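Local structure of restriction endonuclease (Mycobacterium sp., 4F0Q) at residues Y290-E301 with Q355-S363. The protein is a tetrameric restriction endonuclease that depends on cytosine methylation and cleaves DNA carrying the modified base. Numbering follows the deposited sequence.
Sequences YKFYDGRKHAFE and QAKCIQPTS. With MG (magnesium ion), chain E.
Cys358 packs between two aromatic rings of 290-301. Its CB sits over the centre of the Phe300 ring, 3.9 Å from the centroid in a CH-pi contact, while SG, anti to its own backbone N (chi1 179°), reaches onward to lie 3.7 Å from Tyr290 CD1; the thiol is small and polarisable, which suits this oblique sulfur-aromatic contact. The methyl of Ala356, short enough to let helix 297-314 come close, meets Phe300 CD2 at 3.7 Å. Tyr290 offers one face to the CD of Pro361 and the CA of Gln360, both CH-pi contacts displaced toward the rim.

Polar links flank this apolar layer. Tyr290 OH gives a weak hydrogen bond to Gln360 OE1 (2.7 Å), the amide turned 52° from the ring, and one water joins Lys297 O to Ala356 O, weakly to the latter.

Beside the layer, magnesium is bound by Gln355 OE1 and Ala356 O (each 2.1 Å), three waters and Asp334. His298 ND1 donates to Glu301 OE1 (2.8 Å), meeting the carboxylate from above its plane. Asp334 with Gln355-Ala356-Lys357 on strand 347-357 fits the PD-(D/E)XK nuclease fold, Gln355 probably replacing the (D/E) in a Gln-x-Lys variant.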
ATOM      1  N   TYR A 290      11.157  20.051 -19.492  1.00 24.34           N
ATOM      2  CA  TYR A 290      12.233  20.563 -18.653  1.00 23.51           C
ATOM      3  C   TYR A 290      12.435  22.061 -18.849  1.00 22.58           C
ATOM      4  O   TYR A 290      12.561  22.807 -17.879  1.00 22.37           O
ATOM      5  CB  TYR A 290      13.550  19.827 -18.911  1.00 23.58           C
ATOM      6  CG  TYR A 290      14.733  20.513 -18.268  1.00 22.56           C
ATOM      7  CD1 TYR A 290      14.870  20.548 -16.887  1.00 22.99           C
ATOM      8  CD2 TYR A 290      15.703  21.139 -19.039  1.00 25.73           C
ATOM      9  CE1 TYR A 290      15.942  21.182 -16.291  1.00 24.35           C
ATOM     10  CE2 TYR A 290      16.780  21.775 -18.452  1.00 24.12           C
ATOM     11  CZ  TYR A 290      16.894  21.792 -17.077  1.00 26.37           C
ATOM     12  OH  TYR A 290      17.964  22.423 -16.485  1.00 29.72           O
ATOM     13  N   LYS A 291      12.469  22.493 -20.107  1.00 27.47           N
ATOM     14  CA  LYS A 291      12.679  23.903 -20.422  1.00 22.63           C
ATOM     15  C   LYS A 291      11.529  24.777 -19.927  1.00 23.91           C
ATOM     16  O   LYS A 291      11.731  25.940 -19.575  1.00 23.24           O
ATOM     17  CB  LYS A 291      12.879  24.094 -21.927  1.00 22.28           C
ATOM     18  CG  LYS A 291      14.159  23.475 -22.462  1.00 31.88           C
ATOM     19  CD  LYS A 291      14.215  23.546 -23.979  1.00 37.82           C
ATOM     20  CE  LYS A 291      15.454  22.847 -24.517  1.00 44.86           C
ATOM     21  NZ  LYS A 291      15.486  22.844 -26.005  1.00 52.93           N
ATOM     22  N   PHE A 292      10.326  24.213 -19.899  1.00 26.23           N
ATOM     23  CA  PHE A 292       9.153  24.950 -19.443  1.00 20.99           C
ATOM     24  C   PHE A 292       9.111  25.050 -17.922  1.00 18.71           C
ATOM     25  O   PHE A 292       8.959  26.138 -17.366  1.00 21.58           O
ATOM     26  CB  PHE A 292       7.871  24.292 -19.959  1.00 18.99           C
ATOM     27  CG  PHE A 292       6.623  25.069 -19.646  1.00 21.30           C
ATOM     28  CD1 PHE A 292       6.258  26.157 -20.421  1.00 21.94           C
ATOM     29  CD2 PHE A 292       5.812  24.708 -18.583  1.00 18.23           C
ATOM     30  CE1 PHE A 292       5.111  26.873 -20.139  1.00 17.33           C
ATOM     31  CE2 PHE A 292       4.664  25.420 -18.296  1.00 14.92           C
ATOM     32  CZ  PHE A 292       4.313  26.504 -19.076  1.00 16.93           C
ATOM     33  N   TYR A 293       9.250  23.908 -17.255  1.00 17.89           N
ATOM     34  CA  TYR A 293       9.135  23.849 -15.803  1.00 18.38           C
ATOM     35  C   TYR A 293      10.467  24.037 -15.086  1.00 18.38           C
ATOM     36  O   TYR A 293      10.595  23.703 -13.909  1.00 23.36           O
ATOM     37  CB  TYR A 293       8.498  22.527 -15.372  1.00 22.05           C
ATOM     38  CG  TYR A 293       7.053  22.382 -15.784  1.00 16.66           C
ATOM     39  CD1 TYR A 293       6.046  23.049 -15.099  1.00 20.29           C
ATOM     40  CD2 TYR A 293       6.694  21.576 -16.854  1.00 18.50           C
ATOM     41  CE1 TYR A 293       4.722  22.918 -15.471  1.00 18.88           C
ATOM     42  CE2 TYR A 293       5.376  21.440 -17.232  1.00 19.04           C
ATOM     43  CZ  TYR A 293       4.394  22.109 -16.538  1.00 18.59           C
ATOM     44  OH  TYR A 293       3.079  21.968 -16.917  1.00 20.52           O
ATOM     45  N   ASP A 294      11.454  24.570 -15.798  1.00 24.14           N
ATOM     46  CA  ASP A 294      12.755  24.845 -15.200  1.00 21.30           C
ATOM     47  C   ASP A 294      12.625  25.954 -14.164  1.00 25.55           C
ATOM     48  O   ASP A 294      13.321  25.956 -13.149  1.00 26.19           O
ATOM     49  CB  ASP A 294      13.768  25.240 -16.274  1.00 23.21           C
ATOM     50  CG  ASP A 294      15.184  25.294 -15.745  1.00 26.70           C
ATOM     51  OD1 ASP A 294      15.470  24.605 -14.744  1.00 32.48           O
ATOM     52  OD2 ASP A 294      16.013  26.021 -16.330  1.00 33.80           O
ATOM     53  N   GLY A 295      11.722  26.893 -14.429  1.00 24.11           N
ATOM     54  CA  GLY A 295      11.463  27.990 -13.513  1.00 24.68           C
ATOM     55  C   GLY A 295      10.046  27.957 -12.974  1.00 22.41           C
ATOM     56  O   GLY A 295       9.564  28.937 -12.406  1.00 26.13           O
ATOM     57  N   ARG A 296       9.376  26.823 -13.154  1.00 21.62           N
ATOM     58  CA  ARG A 296       8.013  26.643 -12.667  1.00 19.24           C
ATOM     59  C   ARG A 296       7.912  25.388 -11.804  1.00 23.50           C
ATOM     60  O   ARG A 296       7.540  24.317 -12.285  1.00 27.31           O
ATOM     61  CB  ARG A 296       7.033  26.568 -13.838  1.00 24.00           C
ATOM     62  CG  ARG A 296       7.014  27.819 -14.702  1.00 21.79           C
ATOM     63  CD  ARG A 296       6.054  27.674 -15.869  1.00 24.72           C
ATOM     64  NE  ARG A 296       5.949  28.906 -16.646  1.00 21.11           N
ATOM     65  CZ  ARG A 296       6.736  29.214 -17.671  1.00 21.00           C
ATOM     66  NH1 ARG A 296       7.692  28.378 -18.050  1.00 26.12           N
ATOM     67  NH2 ARG A 296       6.566  30.358 -18.319  1.00 25.33           N
ATOM     68  N   LYS A 297       8.238  25.537 -10.526  1.00 21.72           N
ATOM     69  CA  LYS A 297       8.323  24.414  -9.596  1.00 24.68           C
ATOM     70  C   LYS A 297       6.965  23.795  -9.258  1.00 20.36           C
ATOM     71  O   LYS A 297       6.751  22.593  -9.440  1.00 20.26           O
ATOM     72  CB  LYS A 297       9.025  24.870  -8.313  1.00 24.08           C
ATOM     73  CG  LYS A 297       9.147  23.807  -7.235  1.00 26.62           C
ATOM     74  CD  LYS A 297       9.793  24.384  -5.985  1.00 19.65           C
ATOM     75  CE  LYS A 297       9.892  23.349  -4.879  1.00 21.86           C
ATOM     76  NZ  LYS A 297      10.768  22.210  -5.263  1.00 24.91           N
ATOM     77  N   HIS A 298       6.050  24.623  -8.766  1.00 20.47           N
ATOM     78  CA  HIS A 298       4.773  24.130  -8.259  1.00 25.07           C
ATOM     79  C   HIS A 298       3.783  23.778  -9.370  1.00 25.41           C
ATOM     80  O   HIS A 298       2.900  22.937  -9.184  1.00 24.94           O
ATOM     81  CB  HIS A 298       4.177  25.134  -7.273  1.00 26.10           C
ATOM     82  CG  HIS A 298       5.107  25.495  -6.157  1.00 26.39           C
ATOM     83  ND1 HIS A 298       5.196  24.760  -4.995  1.00 27.72           N
ATOM     84  CD2 HIS A 298       6.003  26.503  -6.034  1.00 27.59           C
ATOM     85  CE1 HIS A 298       6.099  25.304  -4.200  1.00 25.02           C
ATOM     86  NE2 HIS A 298       6.605  26.362  -4.807  1.00 24.44           N
ATOM     87  N   ALA A 299       3.935  24.418 -10.525  1.00 23.73           N
ATOM     88  CA  ALA A 299       3.166  24.036 -11.702  1.00 24.31           C
ATOM     89  C   ALA A 299       3.591  22.633 -12.113  1.00 20.95           C
ATOM     90  O   ALA A 299       2.766  21.802 -12.506  1.00 23.71           O
ATOM     91  CB  ALA A 299       3.399  25.021 -12.833  1.00 21.98           C
ATOM     92  N   PHE A 300       4.891  22.375 -12.007  1.00 20.39           N
ATOM     93  CA  PHE A 300       5.427  21.048 -12.260  1.00 18.39           C
ATOM     94  C   PHE A 300       4.955  20.078 -11.187  1.00 17.50           C
ATOM     95  O   PHE A 300       4.832  18.885 -11.441  1.00 18.80           O
ATOM     96  CB  PHE A 300       6.955  21.070 -12.316  1.00 14.75           C
ATOM     97  CG  PHE A 300       7.566  19.727 -12.595  1.00 18.18           C
ATOM     98  CD1 PHE A 300       7.569  19.206 -13.878  1.00 17.97           C
ATOM     99  CD2 PHE A 300       8.134  18.983 -11.573  1.00 18.60           C
ATOM    100  CE1 PHE A 300       8.129  17.968 -14.139  1.00 18.59           C
ATOM    101  CE2 PHE A 300       8.694  17.744 -11.827  1.00 17.02           C
ATOM    102  CZ  PHE A 300       8.692  17.237 -13.112  1.00 17.84           C
ATOM    103  N   GLU A 301       4.698  20.592  -9.988  1.00 17.48           N
ATOM    104  CA  GLU A 301       4.126  19.768  -8.928  1.00 20.12           C
ATOM    105  C   GLU A 301       2.699  19.333  -9.278  1.00 15.46           C
ATOM    106  O   GLU A 301       2.328  18.173  -9.082  1.00 15.35           O
ATOM    107  CB  GLU A 301       4.156  20.503  -7.584  1.00 20.34           C
ATOM    108  CG  GLU A 301       5.558  20.748  -7.046  1.00 21.55           C
ATOM    109  CD  GLU A 301       5.561  21.533  -5.749  1.00 23.66           C
ATOM    110  OE1 GLU A 301       4.498  22.065  -5.369  1.00 23.99           O
ATOM    111  OE2 GLU A 301       6.630  21.616  -5.106  1.00 21.46           O
ATOM    112  N   GLN A 355       6.170  13.555  -4.695  1.00 18.43           N
ATOM    113  CA  GLN A 355       7.313  14.456  -4.750  1.00 19.26           C
ATOM    114  C   GLN A 355       7.691  14.714  -6.200  1.00 17.98           C
ATOM    115  O   GLN A 355       7.771  13.785  -6.997  1.00 17.81           O
ATOM    116  CB  GLN A 355       8.505  13.859  -4.004  1.00 22.87           C
ATOM    117  CG  GLN A 355       9.820  14.575  -4.270  1.00 20.22           C
ATOM    118  CD  GLN A 355       9.799  16.022  -3.827  1.00 17.98           C
ATOM    119  OE1 GLN A 355      10.186  16.918  -4.577  1.00 22.55           O
ATOM    120  NE2 GLN A 355       9.350  16.258  -2.599  1.00 20.89           N
ATOM    121  N   ALA A 356       7.923  15.977  -6.538  1.00 20.34           N
ATOM    122  CA  ALA A 356       8.255  16.348  -7.907  1.00 19.30           C
ATOM    123  C   ALA A 356       9.543  17.158  -7.967  1.00 18.92           C
ATOM    124  O   ALA A 356       9.714  18.121  -7.219  1.00 19.67           O
ATOM    125  CB  ALA A 356       7.114  17.133  -8.526  1.00 18.45           C
ATOM    126  N   LYS A 357      10.448  16.771  -8.860  1.00 16.11           N
ATOM    127  CA  LYS A 357      11.687  17.524  -9.029  1.00 20.78           C
ATOM    128  C   LYS A 357      12.098  17.658 -10.491  1.00 17.38           C
ATOM    129  O   LYS A 357      12.466  16.679 -11.139  1.00 21.54           O
ATOM    130  CB  LYS A 357      12.823  16.909  -8.208  1.00 24.18           C
ATOM    131  CG  LYS A 357      14.047  17.803  -8.115  1.00 25.84           C
ATOM    132  CD  LYS A 357      15.030  17.313  -7.068  1.00 29.46           C
ATOM    133  CE  LYS A 357      16.177  18.296  -6.907  1.00 24.17           C
ATOM    134  NZ  LYS A 357      17.120  17.886  -5.832  1.00 37.22           N
ATOM    135  N   CYS A 358      12.034  18.884 -11.001  1.00 20.58           N
ATOM    136  CA  CYS A 358      12.382  19.160 -12.389  1.00 18.26           C
ATOM    137  C   CYS A 358      13.860  19.507 -12.537  1.00 24.30           C
ATOM    138  O   CYS A 358      14.248  20.672 -12.443  1.00 27.17           O
ATOM    139  CB  CYS A 358      11.519  20.298 -12.937  1.00 16.35           C
ATOM    140  SG  CYS A 358      11.882  20.753 -14.645  1.00 25.44           S
ATOM    141  N   ILE A 359      14.679  18.487 -12.766  1.00 25.16           N
ATOM    142  CA  ILE A 359      16.104  18.681 -13.000  1.00 21.72           C
ATOM    143  C   ILE A 359      16.427  18.369 -14.453  1.00 21.39           C
ATOM    144  O   ILE A 359      15.546  17.973 -15.216  1.00 23.16           O
ATOM    145  CB  ILE A 359      16.952  17.766 -12.103  1.00 19.76           C
ATOM    146  CG1 ILE A 359      16.627  16.298 -12.384  1.00 18.93           C
ATOM    147  CG2 ILE A 359      16.726  18.099 -10.637  1.00 22.13           C
ATOM    148  CD1 ILE A 359      17.426  15.322 -11.550  1.00 23.65           C
ATOM    149  N   GLN A 360      17.689  18.557 -14.832  1.00 23.51           N
ATOM    150  CA  GLN A 360      18.148  18.200 -16.169  1.00 21.96           C
ATOM    151  C   GLN A 360      17.855  16.732 -16.443  1.00 23.62           C
ATOM    152  O   GLN A 360      18.113  15.880 -15.593  1.00 28.85           O
ATOM    153  CB  GLN A 360      19.649  18.461 -16.310  1.00 25.89           C
ATOM    154  CG  GLN A 360      20.036  19.927 -16.419  1.00 28.90           C
ATOM    155  CD  GLN A 360      19.895  20.469 -17.829  1.00 30.03           C
ATOM    156  OE1 GLN A 360      20.005  21.674 -18.056  1.00 37.12           O
ATOM    157  NE2 GLN A 360      19.655  19.580 -18.787  1.00 28.65           N
ATOM    158  N   PRO A 361      17.304  16.432 -17.629  1.00 23.69           N
ATOM    159  CA  PRO A 361      16.989  15.056 -18.031  1.00 21.59           C
ATOM    160  C   PRO A 361      18.207  14.140 -17.938  1.00 23.82           C
ATOM    161  O   PRO A 361      18.058  12.935 -17.737  1.00 23.63           O
ATOM    162  CB  PRO A 361      16.553  15.213 -19.489  1.00 20.46           C
ATOM    163  CG  PRO A 361      16.011  16.597 -19.562  1.00 20.58           C
ATOM    164  CD  PRO A 361      16.877  17.412 -18.645  1.00 22.08           C
ATOM    165  N   THR A 362      19.397  14.717 -18.076  1.00 26.14           N
ATOM    166  CA  THR A 362      20.640  13.964 -17.953  1.00 24.07           C
ATOM    167  C   THR A 362      21.063  13.820 -16.491  1.00 22.75           C
ATOM    168  O   THR A 362      21.778  12.884 -16.135  1.00 24.72           O
ATOM    169  CB  THR A 362      21.778  14.627 -18.750  1.00 20.24           C
ATOM    170  OG1 THR A 362      21.942  15.983 -18.317  1.00 25.32           O
ATOM    171  CG2 THR A 362      21.463  14.614 -20.237  1.00 21.84           C
ATOM    172  N   SER A 363      20.616  14.749 -15.650  1.00 20.59           N
ATOM    173  CA  SER A 363      20.934  14.707 -14.227  1.00 20.72           C
ATOM    174  C   SER A 363      20.209  13.560 -13.536  1.00 22.49           C
ATOM    175  O   SER A 363      19.260  12.995 -14.081  1.00 24.92           O
ATOM    176  CB  SER A 363      20.585  16.034 -13.549  1.00 23.98           C
ATOM    177  OG  SER A 363      21.416  17.082 -14.018  1.00 29.76           O
TER
HETATM  178 MG    MG E 501       9.747  18.846  -5.274  1.00 21.26          MG
HETATM  179  O   HOH W   1      14.937  23.191 -11.935  1.00 26.50           O
HETATM  180  O   HOH W   2       8.948  20.993  -8.982  1.00 19.88           O
HETATM  181  O   HOH W   3       8.885  20.456  -6.276  1.00 19.28           O
HETATM  182  O   HOH W   4      11.606  19.591  -5.852  1.00 23.75           O
HETATM  183  O   HOH W   5       9.649  19.440  -3.250  1.00 26.46           O